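Local coordinates for protein TSE2 (Pseudomonas aeruginosa, PDB 5AKO) that is a toxin delivered into recipient cells by the H1 type VI secretion system, where it likely acts as an NAD-dependent cytotoxin, at residues C[64-69]-C[163-168]; C[118-123]-C[173-178]; C[133-136]-C[141-144]. One frame throughout, in Å; residues are numbered along the deposited sequence.

Contact 1: residues C[64-69]-C[163-168]; sequences PLLHPT and NFVRNA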
ATOM      1  N   PRO C  64      16.669 -27.526  -2.765  1.00 42.27           N
ATOM      2  CA  PRO C  64      16.798 -26.091  -2.499  1.00 40.92           C
ATOM      3  C   PRO C  64      15.731 -25.597  -1.529  1.00 36.45           C
ATOM      4  O   PRO C  64      14.966 -24.708  -1.851  1.00 30.42           O
ATOM      5  CB  PRO C  64      16.654 -25.472  -3.897  1.00 42.02           C
ATOM      6  CG  PRO C  64      15.779 -26.427  -4.613  1.00 41.44           C
ATOM      7  CD  PRO C  64      16.225 -27.774  -4.141  1.00 43.46           C
ATOM      8  N   LEU C  65      15.708 -26.185  -0.332  1.00 36.20           N
ATOM      9  CA  LEU C  65      14.558 -26.055   0.572  1.00 34.52           C
ATOM     10  C   LEU C  65      14.398 -24.661   1.173  1.00 31.04           C
ATOM     11  O   LEU C  65      13.310 -24.254   1.529  1.00 32.79           O
ATOM     12  CB  LEU C  65      14.670 -27.106   1.680  1.00 33.45           C
ATOM     13  CG  LEU C  65      14.450 -28.583   1.265  1.00 35.38           C
ATOM     14  CD1 LEU C  65      14.531 -29.473   2.483  1.00 35.36           C
ATOM     15  CD2 LEU C  65      13.103 -28.796   0.602  1.00 37.31           C
ATOM     16  N   LEU C  66      15.505 -23.979   1.342  1.00 28.92           N
ATOM     17  CA  LEU C  66      15.534 -22.662   1.891  1.00 30.15           C
ATOM     18  C   LEU C  66      15.868 -21.617   0.817  1.00 31.97           C
ATOM     19  O   LEU C  66      16.330 -20.530   1.139  1.00 32.70           O
ATOM     20  CB  LEU C  66      16.610 -22.606   2.982  1.00 30.15           C
ATOM     21  CG  LEU C  66      16.492 -23.584   4.140  1.00 28.34           C
ATOM     22  CD1 LEU C  66      17.693 -23.486   5.067  1.00 30.68           C
ATOM     23  CD2 LEU C  66      15.256 -23.376   4.943  1.00 28.21           C
ATOM     24  N   HIS C  67      15.660 -21.957  -0.447  1.00 33.26           N
ATOM     25  CA  HIS C  67      15.797 -20.993  -1.516  1.00 36.16           C
ATOM     26  C   HIS C  67      14.540 -20.169  -1.563  1.00 30.16           C
ATOM     27  O   HIS C  67      13.444 -20.717  -1.515  1.00 37.35           O
ATOM     28  CB  HIS C  67      15.969 -21.677  -2.888  1.00 36.02           C
ATOM     29  CG  HIS C  67      17.323 -22.252  -3.110  1.00 38.55           C
ATOM     30  ND1 HIS C  67      17.861 -22.411  -4.364  1.00 44.55           N
ATOM     31  CD2 HIS C  67      18.239 -22.742  -2.244  1.00 41.47           C
ATOM     32  CE1 HIS C  67      19.068 -22.942  -4.259  1.00 48.54           C
ATOM     33  NE2 HIS C  67      19.323 -23.148  -2.979  1.00 42.97           N
ATOM     34  N   PRO C  68      14.677 -18.865  -1.670  1.00 29.52           N
ATOM     35  CA  PRO C  68      13.508 -18.033  -1.871  1.00 32.87           C
ATOM     36  C   PRO C  68      13.179 -17.967  -3.347  1.00 33.68           C
ATOM     37  O   PRO C  68      14.089 -18.111  -4.157  1.00 36.12           O
ATOM     38  CB  PRO C  68      14.004 -16.653  -1.455  1.00 31.70           C
ATOM     39  CG  PRO C  68      15.452 -16.659  -1.793  1.00 29.54           C
ATOM     40  CD  PRO C  68      15.896 -18.045  -1.480  1.00 32.24           C
ATOM     41  N   THR C  69      11.919 -17.695  -3.684  1.00 32.59           N
ATOM     42  CA  THR C  69      11.566 -17.321  -5.047  1.00 31.18           C
ATOM     43  C   THR C  69      12.351 -16.054  -5.416  1.00 34.24           C
ATOM     44  O   THR C  69      12.474 -15.091  -4.609  1.00 30.79           O
ATOM     45  CB  THR C  69      10.045 -17.023  -5.231  1.00 31.08           C
ATOM     46  OG1 THR C  69       9.668 -15.930  -4.374  1.00 31.78           O
ATOM     47  CG2 THR C  69       9.174 -18.243  -4.916  1.00 30.11           C
ATOM     48  N   ASN C 163      24.290 -24.943   2.118  1.00 36.00           N
ATOM     49  CA  ASN C 163      25.015 -25.247   3.334  1.00 35.38           C
ATOM     50  C   ASN C 163      24.195 -25.088   4.585  1.00 34.44           C
ATOM     51  O   ASN C 163      24.419 -25.801   5.545  1.00 39.03           O
ATOM     52  CB  ASN C 163      26.275 -24.403   3.456  1.00 40.16           C
ATOM     53  CG  ASN C 163      27.315 -24.776   2.421  1.00 38.76           C
ATOM     54  OD1 ASN C 163      27.223 -25.824   1.786  1.00 42.07           O
ATOM     55  ND2 ASN C 163      28.269 -23.918   2.223  1.00 37.89           N
ATOM     56  N   PHE C 164      23.231 -24.173   4.580  1.00 34.52           N
ATOM     57  CA  PHE C 164      22.358 -24.013   5.725  1.00 32.04           C
ATOM     58  C   PHE C 164      21.474 -25.250   5.917  1.00 31.85           C
ATOM     59  O   PHE C 164      21.208 -25.670   7.044  1.00 34.27           O
ATOM     60  CB  PHE C 164      21.472 -22.770   5.569  1.00 32.87           C
ATOM     61  CG  PHE C 164      20.971 -22.177   6.889  1.00 28.87           C
ATOM     62  CD1 PHE C 164      21.165 -22.802   8.088  1.00 27.66           C
ATOM     63  CD2 PHE C 164      20.353 -20.968   6.903  1.00 27.78           C
ATOM     64  CE1 PHE C 164      20.699 -22.246   9.255  1.00 27.16           C
ATOM     65  CE2 PHE C 164      19.929 -20.387   8.082  1.00 28.68           C
ATOM     66  CZ  PHE C 164      20.082 -21.048   9.260  1.00 27.07           C
ATOM     67  N   VAL C 165      20.972 -25.807   4.831  1.00 32.86           N
ATOM     68  CA  VAL C 165      20.213 -27.060   4.898  1.00 30.99           C
ATOM     69  C   VAL C 165      21.068 -28.166   5.507  1.00 32.98           C
ATOM     70  O   VAL C 165      20.629 -28.877   6.410  1.00 34.04           O
ATOM     71  CB  VAL C 165      19.768 -27.519   3.503  1.00 32.04           C
ATOM     72  CG1 VAL C 165      19.198 -28.923   3.555  1.00 32.19           C
ATOM     73  CG2 VAL C 165      18.749 -26.550   2.910  1.00 32.80           C
ATOM     74  N   ARG C 166      22.299 -28.286   5.032  1.00 34.70           N
ATOM     75  CA  ARG C 166      23.205 -29.337   5.486  1.00 36.29           C
ATOM     76  C   ARG C 166      23.536 -29.152   6.958  1.00 37.41           C
ATOM     77  O   ARG C 166      23.578 -30.123   7.690  1.00 43.59           O
ATOM     78  CB  ARG C 166      24.518 -29.299   4.690  1.00 37.40           C
ATOM     79  CG  ARG C 166      24.397 -29.601   3.203  1.00 38.89           C
ATOM     80  CD  ARG C 166      25.797 -29.578   2.598  1.00 40.00           C
ATOM     81  NE  ARG C 166      25.784 -29.494   1.153  1.00 39.64           N
ATOM     82  CZ  ARG C 166      25.802 -30.528   0.315  1.00 47.35           C
ATOM     83  NH1 ARG C 166      25.804 -31.781   0.750  1.00 51.30           N
ATOM     84  NH2 ARG C 166      25.789 -30.314  -1.000  1.00 50.39           N
ATOM     85  N   ASN C 167      23.767 -27.909   7.394  1.00 37.73           N
ATOM     86  CA  ASN C 167      24.051 -27.643   8.816  1.00 36.41           C
ATOM     87  C   ASN C 167      22.887 -28.076   9.672  1.00 35.28           C
ATOM     88  O   ASN C 167      23.077 -28.609  10.794  1.00 30.78           O
ATOM     89  CB  ASN C 167      24.344 -26.162   9.074  1.00 36.42           C
ATOM     90  CG  ASN C 167      25.603 -25.683   8.390  1.00 34.22           C
ATOM     91  OD1 ASN C 167      26.318 -26.458   7.765  1.00 32.57           O
ATOM     92  ND2 ASN C 167      25.845 -24.378   8.457  1.00 37.93           N
ATOM     93  N   ALA C 168      21.684 -27.876   9.141  1.00 32.11           N
ATOM     94  CA  ALA C 168      20.467 -28.169   9.913  1.00 37.17           C
ATOM     95  C   ALA C 168      20.287 -29.663  10.133  1.00 38.31           C
ATOM     96  O   ALA C 168      19.857 -30.105  11.189  1.00 39.77           O
ATOM     97  CB  ALA C 168      19.242 -27.580   9.218  1.00 34.46           C
TER

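Contact 2: residues C[118-123]-C[173-178]; sequences IPDGTD and WEKARG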
ATOM      1  N   ILE C 118      14.849 -26.548  11.382  1.00 32.58           N
ATOM      2  CA  ILE C 118      16.151 -25.937  11.611  1.00 33.29           C
ATOM      3  C   ILE C 118      16.295 -25.791  13.117  1.00 35.29           C
ATOM      4  O   ILE C 118      15.638 -24.916  13.744  1.00 31.12           O
ATOM      5  CB  ILE C 118      16.266 -24.572  10.953  1.00 35.24           C
ATOM      6  CG1 ILE C 118      16.049 -24.700   9.431  1.00 37.82           C
ATOM      7  CG2 ILE C 118      17.621 -23.947  11.258  1.00 33.24           C
ATOM      8  CD1 ILE C 118      16.220 -23.376   8.687  1.00 39.13           C
ATOM      9  N   PRO C 119      17.069 -26.708  13.728  1.00 33.12           N
ATOM     10  CA  PRO C 119      16.948 -26.746  15.189  1.00 34.57           C
ATOM     11  C   PRO C 119      17.686 -25.609  15.844  1.00 33.25           C
ATOM     12  O   PRO C 119      18.677 -25.118  15.293  1.00 28.52           O
ATOM     13  CB  PRO C 119      17.593 -28.082  15.551  1.00 37.25           C
ATOM     14  CG  PRO C 119      17.261 -28.936  14.353  1.00 39.30           C
ATOM     15  CD  PRO C 119      17.497 -28.005  13.194  1.00 35.34           C
ATOM     16  N   ASP C 120      17.208 -25.175  17.003  1.00 34.80           N
ATOM     17  CA  ASP C 120      18.033 -24.301  17.833  1.00 39.81           C
ATOM     18  C   ASP C 120      19.456 -24.837  17.774  1.00 32.32           C
ATOM     19  O   ASP C 120      19.652 -26.048  17.824  1.00 32.62           O
ATOM     20  CB  ASP C 120      17.558 -24.334  19.284  1.00 47.66           C
ATOM     21  CG  ASP C 120      17.630 -25.725  19.873  1.00 51.32           C
ATOM     22  OD1 ASP C 120      16.904 -26.600  19.370  1.00 56.58           O
ATOM     23  OD2 ASP C 120      18.425 -25.967  20.812  1.00 64.82           O
ATOM     24  N   GLY C 121      20.433 -23.960  17.655  1.00 30.76           N
ATOM     25  CA  GLY C 121      21.845 -24.370  17.669  1.00 31.48           C
ATOM     26  C   GLY C 121      22.463 -24.660  16.301  1.00 37.77           C
ATOM     27  O   GLY C 121      23.646 -24.981  16.207  1.00 38.38           O
ATOM     28  N   THR C 122      21.684 -24.546  15.224  1.00 40.55           N
ATOM     29  CA  THR C 122      22.208 -24.764  13.892  1.00 40.76           C
ATOM     30  C   THR C 122      23.171 -23.651  13.491  1.00 38.41           C
ATOM     31  O   THR C 122      22.931 -22.480  13.787  1.00 44.37           O
ATOM     32  CB  THR C 122      21.075 -24.781  12.877  1.00 42.07           C
ATOM     33  OG1 THR C 122      20.158 -25.803  13.255  1.00 41.36           O
ATOM     34  CG2 THR C 122      21.631 -25.053  11.475  1.00 42.29           C
ATOM     35  N   ASP C 123      24.263 -24.026  12.859  1.00 36.89           N
ATOM     36  CA  ASP C 123      25.259 -23.060  12.372  1.00 39.84           C
ATOM     37  C   ASP C 123      24.733 -22.292  11.173  1.00 39.91           C
ATOM     38  O   ASP C 123      24.259 -22.888  10.214  1.00 39.11           O
ATOM     39  CB  ASP C 123      26.569 -23.773  12.017  1.00 42.31           C
ATOM     40  CG  ASP C 123      27.351 -24.260  13.304  1.00 48.25           C
ATOM     41  OD1 ASP C 123      26.924 -23.983  14.456  1.00 50.63           O
ATOM     42  OD2 ASP C 123      28.395 -24.931  13.181  1.00 54.33           O
ATOM     43  N   TRP C 173      20.924 -34.501  14.011  1.00 42.51           N
ATOM     44  CA  TRP C 173      21.523 -35.724  14.525  1.00 47.12           C
ATOM     45  C   TRP C 173      22.329 -35.477  15.810  1.00 52.02           C
ATOM     46  O   TRP C 173      22.263 -36.276  16.738  1.00 54.89           O
ATOM     47  CB  TRP C 173      22.269 -36.479  13.397  1.00 51.46           C
ATOM     48  CG  TRP C 173      21.229 -37.040  12.463  1.00 58.42           C
ATOM     49  CD1 TRP C 173      20.778 -36.479  11.289  1.00 58.63           C
ATOM     50  CD2 TRP C 173      20.411 -38.199  12.686  1.00 66.27           C
ATOM     51  NE1 TRP C 173      19.766 -37.240  10.752  1.00 58.54           N
ATOM     52  CE2 TRP C 173      19.519 -38.302  11.587  1.00 67.77           C
ATOM     53  CE3 TRP C 173      20.361 -39.177  13.697  1.00 71.26           C
ATOM     54  CZ2 TRP C 173      18.592 -39.358  11.467  1.00 69.57           C
ATOM     55  CZ3 TRP C 173      19.435 -40.221  13.579  1.00 67.93           C
ATOM     56  CH2 TRP C 173      18.568 -40.300  12.468  1.00 72.46           C
ATOM     57  N   GLU C 174      23.016 -34.340  15.913  1.00 56.09           N
ATOM     58  CA  GLU C 174      23.697 -33.973  17.174  1.00 62.52           C
ATOM     59  C   GLU C 174      22.718 -33.836  18.325  1.00 61.19           C
ATOM     60  O   GLU C 174      23.025 -34.161  19.469  1.00 72.30           O
ATOM     61  CB  GLU C 174      24.444 -32.635  17.045  1.00 63.45           C
ATOM     62  CG  GLU C 174      25.593 -32.640  16.055  1.00 64.00           C
ATOM     63  CD  GLU C 174      26.156 -31.242  15.784  1.00 67.73           C
ATOM     64  OE1 GLU C 174      25.828 -30.269  16.520  1.00 68.73           O
ATOM     65  OE2 GLU C 174      26.939 -31.122  14.820  1.00 64.26           O
ATOM     66  N   LYS C 175      21.552 -33.298  18.016  1.00 61.34           N
ATOM     67  CA  LYS C 175      20.538 -33.052  19.008  1.00 64.07           C
ATOM     68  C   LYS C 175      19.961 -34.395  19.456  1.00 66.53           C
ATOM     69  O   LYS C 175      19.694 -34.599  20.636  1.00 68.35           O
ATOM     70  CB  LYS C 175      19.445 -32.152  18.422  1.00 67.84           C
ATOM     71  CG  LYS C 175      19.020 -31.065  19.391  1.00 67.96           C
ATOM     72  CD  LYS C 175      17.651 -30.441  19.134  1.00 67.18           C
ATOM     73  CE  LYS C 175      17.087 -29.899  20.472  1.00 71.30           C
ATOM     74  NZ  LYS C 175      16.254 -28.666  20.393  1.00 73.92           N
ATOM     75  N   ALA C 176      19.793 -35.303  18.495  1.00 65.04           N
ATOM     76  CA  ALA C 176      19.286 -36.645  18.751  1.00 72.59           C
ATOM     77  C   ALA C 176      20.245 -37.465  19.634  1.00 78.58           C
ATOM     78  O   ALA C 176      19.798 -38.181  20.528  1.00 85.18           O
ATOM     79  CB  ALA C 176      19.007 -37.371  17.439  1.00 66.78           C
ATOM     80  N   ARG C 177      21.550 -37.328  19.407  1.00 80.60           N
ATOM     81  CA  ARG C 177      22.580 -37.926  20.283  1.00 78.29           C
ATOM     82  C   ARG C 177      22.882 -37.075  21.561  1.00 82.02           C
ATOM     83  O   ARG C 177      23.917 -37.271  22.200  1.00 82.20           O
ATOM     84  CB  ARG C 177      23.882 -38.177  19.485  1.00 63.86           C
ATOM     85  N   GLY C 178      21.996 -36.139  21.924  1.00 86.07           N
ATOM     86  CA  GLY C 178      22.160 -35.316  23.140  1.00 82.11           C
ATOM     87  C   GLY C 178      23.214 -34.225  23.047  1.00 81.32           C
ATOM     88  O   GLY C 178      23.949 -34.127  22.060  1.00 74.28           O
TER

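Contact 3: residues C[133-136]-C[141-144]; sequences DSYN and ATHY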
ATOM      1  N   ASP C 133      11.354 -10.984  12.609  1.00 31.30           N
ATOM      2  CA  ASP C 133      10.393  -9.933  12.243  1.00 31.97           C
ATOM      3  C   ASP C 133       9.283 -10.026  13.302  1.00 32.59           C
ATOM      4  O   ASP C 133       9.534 -10.415  14.418  1.00 33.68           O
ATOM      5  CB  ASP C 133       9.841 -10.135  10.844  1.00 29.78           C
ATOM      6  CG  ASP C 133      10.933 -10.363   9.773  1.00 30.05           C
ATOM      7  OD1 ASP C 133      11.653  -9.432   9.414  1.00 40.89           O
ATOM      8  OD2 ASP C 133      11.019 -11.445   9.194  1.00 26.91           O
ATOM      9  N   SER C 134       8.064  -9.688  12.954  1.00 32.92           N
ATOM     10  CA  SER C 134       7.025  -9.543  13.950  1.00 33.13           C
ATOM     11  C   SER C 134       6.314 -10.835  14.224  1.00 31.89           C
ATOM     12  O   SER C 134       6.388 -11.768  13.461  1.00 34.07           O
ATOM     13  CB  SER C 134       6.001  -8.523  13.470  1.00 32.13           C
ATOM     14  OG  SER C 134       6.579  -7.222  13.437  1.00 37.12           O
ATOM     15  N   TYR C 135       5.558 -10.825  15.304  1.00 29.77           N
ATOM     16  CA  TYR C 135       4.589 -11.854  15.597  1.00 28.23           C
ATOM     17  C   TYR C 135       3.406 -11.602  14.710  1.00 27.24           C
ATOM     18  O   TYR C 135       2.852 -10.512  14.719  1.00 26.32           O
ATOM     19  CB  TYR C 135       4.153 -11.750  17.069  1.00 26.39           C
ATOM     20  CG  TYR C 135       3.153 -12.764  17.433  1.00 26.23           C
ATOM     21  CD1 TYR C 135       3.495 -14.092  17.454  1.00 26.59           C
ATOM     22  CD2 TYR C 135       1.846 -12.410  17.760  1.00 26.03           C
ATOM     23  CE1 TYR C 135       2.598 -15.061  17.839  1.00 27.67           C
ATOM     24  CE2 TYR C 135       0.914 -13.385  18.095  1.00 26.39           C
ATOM     25  CZ  TYR C 135       1.299 -14.708  18.137  1.00 26.73           C
ATOM     26  OH  TYR C 135       0.421 -15.703  18.434  1.00 25.25           O
ATOM     27  N   ASN C 136       2.985 -12.622  13.993  1.00 27.63           N
ATOM     28  CA  ASN C 136       1.851 -12.549  13.113  1.00 27.99           C
ATOM     29  C   ASN C 136       0.637 -13.155  13.791  1.00 29.11           C
ATOM     30  O   ASN C 136       0.608 -14.374  14.034  1.00 27.13           O
ATOM     31  CB  ASN C 136       2.180 -13.333  11.848  1.00 30.59           C
ATOM     32  CG  ASN C 136       1.067 -13.303  10.817  1.00 32.07           C
ATOM     33  OD1 ASN C 136      -0.122 -13.529  11.112  1.00 31.53           O
ATOM     34  ND2 ASN C 136       1.462 -13.123   9.583  1.00 34.66           N
ATOM     35  N   ALA C 141       2.194 -16.998  15.081  1.00 27.97           N
ATOM     36  CA  ALA C 141       3.553 -17.466  15.022  1.00 30.62           C
ATOM     37  C   ALA C 141       4.405 -16.314  14.680  1.00 26.96           C
ATOM     38  O   ALA C 141       3.952 -15.356  14.067  1.00 24.47           O
ATOM     39  CB  ALA C 141       3.713 -18.566  13.960  1.00 31.64           C
ATOM     40  N   THR C 142       5.651 -16.394  15.065  1.00 27.41           N
ATOM     41  CA  THR C 142       6.561 -15.279  14.799  1.00 29.16           C
ATOM     42  C   THR C 142       7.295 -15.594  13.532  1.00 27.23           C
ATOM     43  O   THR C 142       7.843 -16.685  13.394  1.00 25.52           O
ATOM     44  CB  THR C 142       7.588 -15.073  15.947  1.00 26.94           C
ATOM     45  OG1 THR C 142       6.889 -14.587  17.100  1.00 30.21           O
ATOM     46  CG2 THR C 142       8.619 -14.035  15.529  1.00 25.59           C
ATOM     47  N   HIS C 143       7.354 -14.623  12.644  1.00 28.22           N
ATOM     48  CA  HIS C 143       8.026 -14.828  11.339  1.00 31.20           C
ATOM     49  C   HIS C 143       9.508 -14.449  11.401  1.00 31.05           C
ATOM     50  O   HIS C 143       9.870 -13.487  12.108  1.00 31.96           O
ATOM     51  CB  HIS C 143       7.362 -13.938  10.310  1.00 29.67           C
ATOM     52  CG  HIS C 143       7.906 -14.118   8.932  1.00 29.72           C
ATOM     53  ND1 HIS C 143       9.049 -13.492   8.488  1.00 30.88           N
ATOM     54  CD2 HIS C 143       7.454 -14.853   7.898  1.00 28.81           C
ATOM     55  CE1 HIS C 143       9.264 -13.823   7.229  1.00 30.85           C
ATOM     56  NE2 HIS C 143       8.315 -14.653   6.854  1.00 30.61           N
ATOM     57  N   TYR C 144      10.346 -15.169  10.647  1.00 26.74           N
ATOM     58  CA  TYR C 144      11.758 -14.895  10.567  1.00 24.93           C
ATOM     59  C   TYR C 144      12.214 -14.942   9.112  1.00 31.53           C
ATOM     60  O   TYR C 144      11.586 -15.630   8.293  1.00 28.89           O
ATOM     61  CB  TYR C 144      12.546 -15.919  11.355  1.00 25.14           C
ATOM     62  CG  TYR C 144      12.470 -15.844  12.891  1.00 27.80           C
ATOM     63  CD1 TYR C 144      11.384 -16.326  13.569  1.00 29.72           C
ATOM     64  CD2 TYR C 144      13.514 -15.352  13.632  1.00 28.61           C
ATOM     65  CE1 TYR C 144      11.317 -16.285  14.951  1.00 31.28           C
ATOM     66  CE2 TYR C 144      13.487 -15.304  14.996  1.00 27.54           C
ATOM     67  CZ  TYR C 144      12.364 -15.753  15.663  1.00 30.53           C
ATOM     68  OH  TYR C 144      12.279 -15.725  17.040  1.00 28.55           O
TER

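Contact 1: residues C[64-69]-C[163-168]
L66 points one methyl, CD1, into the angle between two successive side chains of the helix at 163-168, and this carbon carries most of the contact. CD1 of L66 lies 3.9 Å from CG2 of V165. It stands equally far, 3.9 Å, from CB of F164, and the L66 and F164 side chains cross at about a right angle; toward the ring itself CD1 comes obliquely, reaching CG of F164 at 4.0 Å. V165 CG2 in turn faces both CG and CD1 of L66. The first torsion of L66 (chi1 -57°) sets CG anti to the carbonyl carbon, which extends the isobutyl group toward the helix. L65 adds a looser touch, its CB being 4.3 Å from CG2 of V165. All four residues are buried and the contact between them is wholly apolar.

Backbone bonds shape each partner. Residues 64-67 form a type I beta turn, closed by H67 N to P64 O at 3.2 Å, which presents the two leucines side by side; P64 CB also sits over the imidazole face of H67. On the other side, N167 N to N163 O, 2.9 Å, is an i to i+4 bond of the regular helix. The turn is tied outward as well, for L65 O accepts from R35 and L66 O pairs with T100.

F116 of strand 114-118 packs on both L65 and V165, while I118 meets L66. The result is a hydrophobic core in which the long helix 154-176, a loop turn and the two-stranded sheet 33-37/114-118 converge in this member of the Tse2 ADP-ribosyltransferase toxin family.

Contact 2: residues C[118-123]-C[173-178]
P119 O is gripped by two donors of one residue, T122 N at 3.1 Å and T122 OG1 at 2.6 Å, while CB of P119 approaches the K175 chain of the helix. The backbone bond closes a type II beta turn over residues 119-122. The hydroxyl bond reinforces it, lying in the carbonyl plane on a lone pair of P119 O. G121 takes the third position with phi 92°, a left-handed conformation favoured by glycine in type II turns.

The turn meets the last helical residues through K175. Although the CB bond of D120 does not point at the helix, chi1 of 60° lets the end of the side chain come nearer, and its OD1 forms a salt bridge with the lysine. The modelled 2.4 Å between D120 OD1 and K175 NZ is very short, so the exact length is doubtful. The two side chains cross at about a right angle, and the lysine chain bends at chi4 as it reaches the acid. Main-chain atoms of D120 are held separately: N by T32 and O by R171, a residue of the same helix. Nearer the backbone the contact becomes apolar, with CB of P119 4.3 Å from CD of K175.

Contact 3: residues C[133-136]-C[141-144]
Chi1 of -50° at D133 places CG beside the backbone N, and chi1 of -177° at H143 sets CG anti to the backbone N; together they bring carboxylate and imidazole alongside one another, pointing the same way. Their planes are 37° apart. H143 ND1 donates to D133 OD2 over 2.9 Å, the oxygen lying nearly in the ring plane, whereas the donor meets the carboxylate on its anti side and somewhat out of its plane. T145 also bonds to D133 OD2, and at the far end of the ring H143 NE2 is paired with S101, so the imidazole is fixed from both nitrogens.

The backbones are antiparallel. N136 and A141 form a hydrogen-bonded pair, N136 N to A141 O at 2.9 Å and A141 N to N136 O at 3.2 Å. Further along, D133 and S134 together face H143, D133 N bonding to H143 O at 3.0 Å and H143 N to S134 O at 3.1 Å, the pattern of a beta bulge. On the Y135–T142 face, T142 OG1 lies at the ring edge, 3.4 Å from Y135 CD1.

S134 OG and N136 ND2 are each hydrogen-bonded to an acidic side chain of another protein's chain. Within the sheet this hairpin is central, with strand 24-25 flanking 128-136 and strand 100-103 flanking 141-148.

How the contacts relate
Contacts 1 and 2 both draw on helix 154-176, their centres about 16 Å apart, and their segments alternate along the chain. They meet directly: N167 ND2 of contact 1 reaches D123 O of contact 2 at 2.8 Å, a probable hydrogen bond, and CG2 of T122 packs 3.7 Å from CE1 of F164. Contact 3 belongs to the four-stranded sheet, its centre about 20 Å from that of contact 1 and about 22 Å from that of contact 2; nearest atoms stay about 9 Å away in both cases. Strand 141-148 leads next in the chain to the helix. Of the three, contact 3 alone is touched by another protein chain of the assembly.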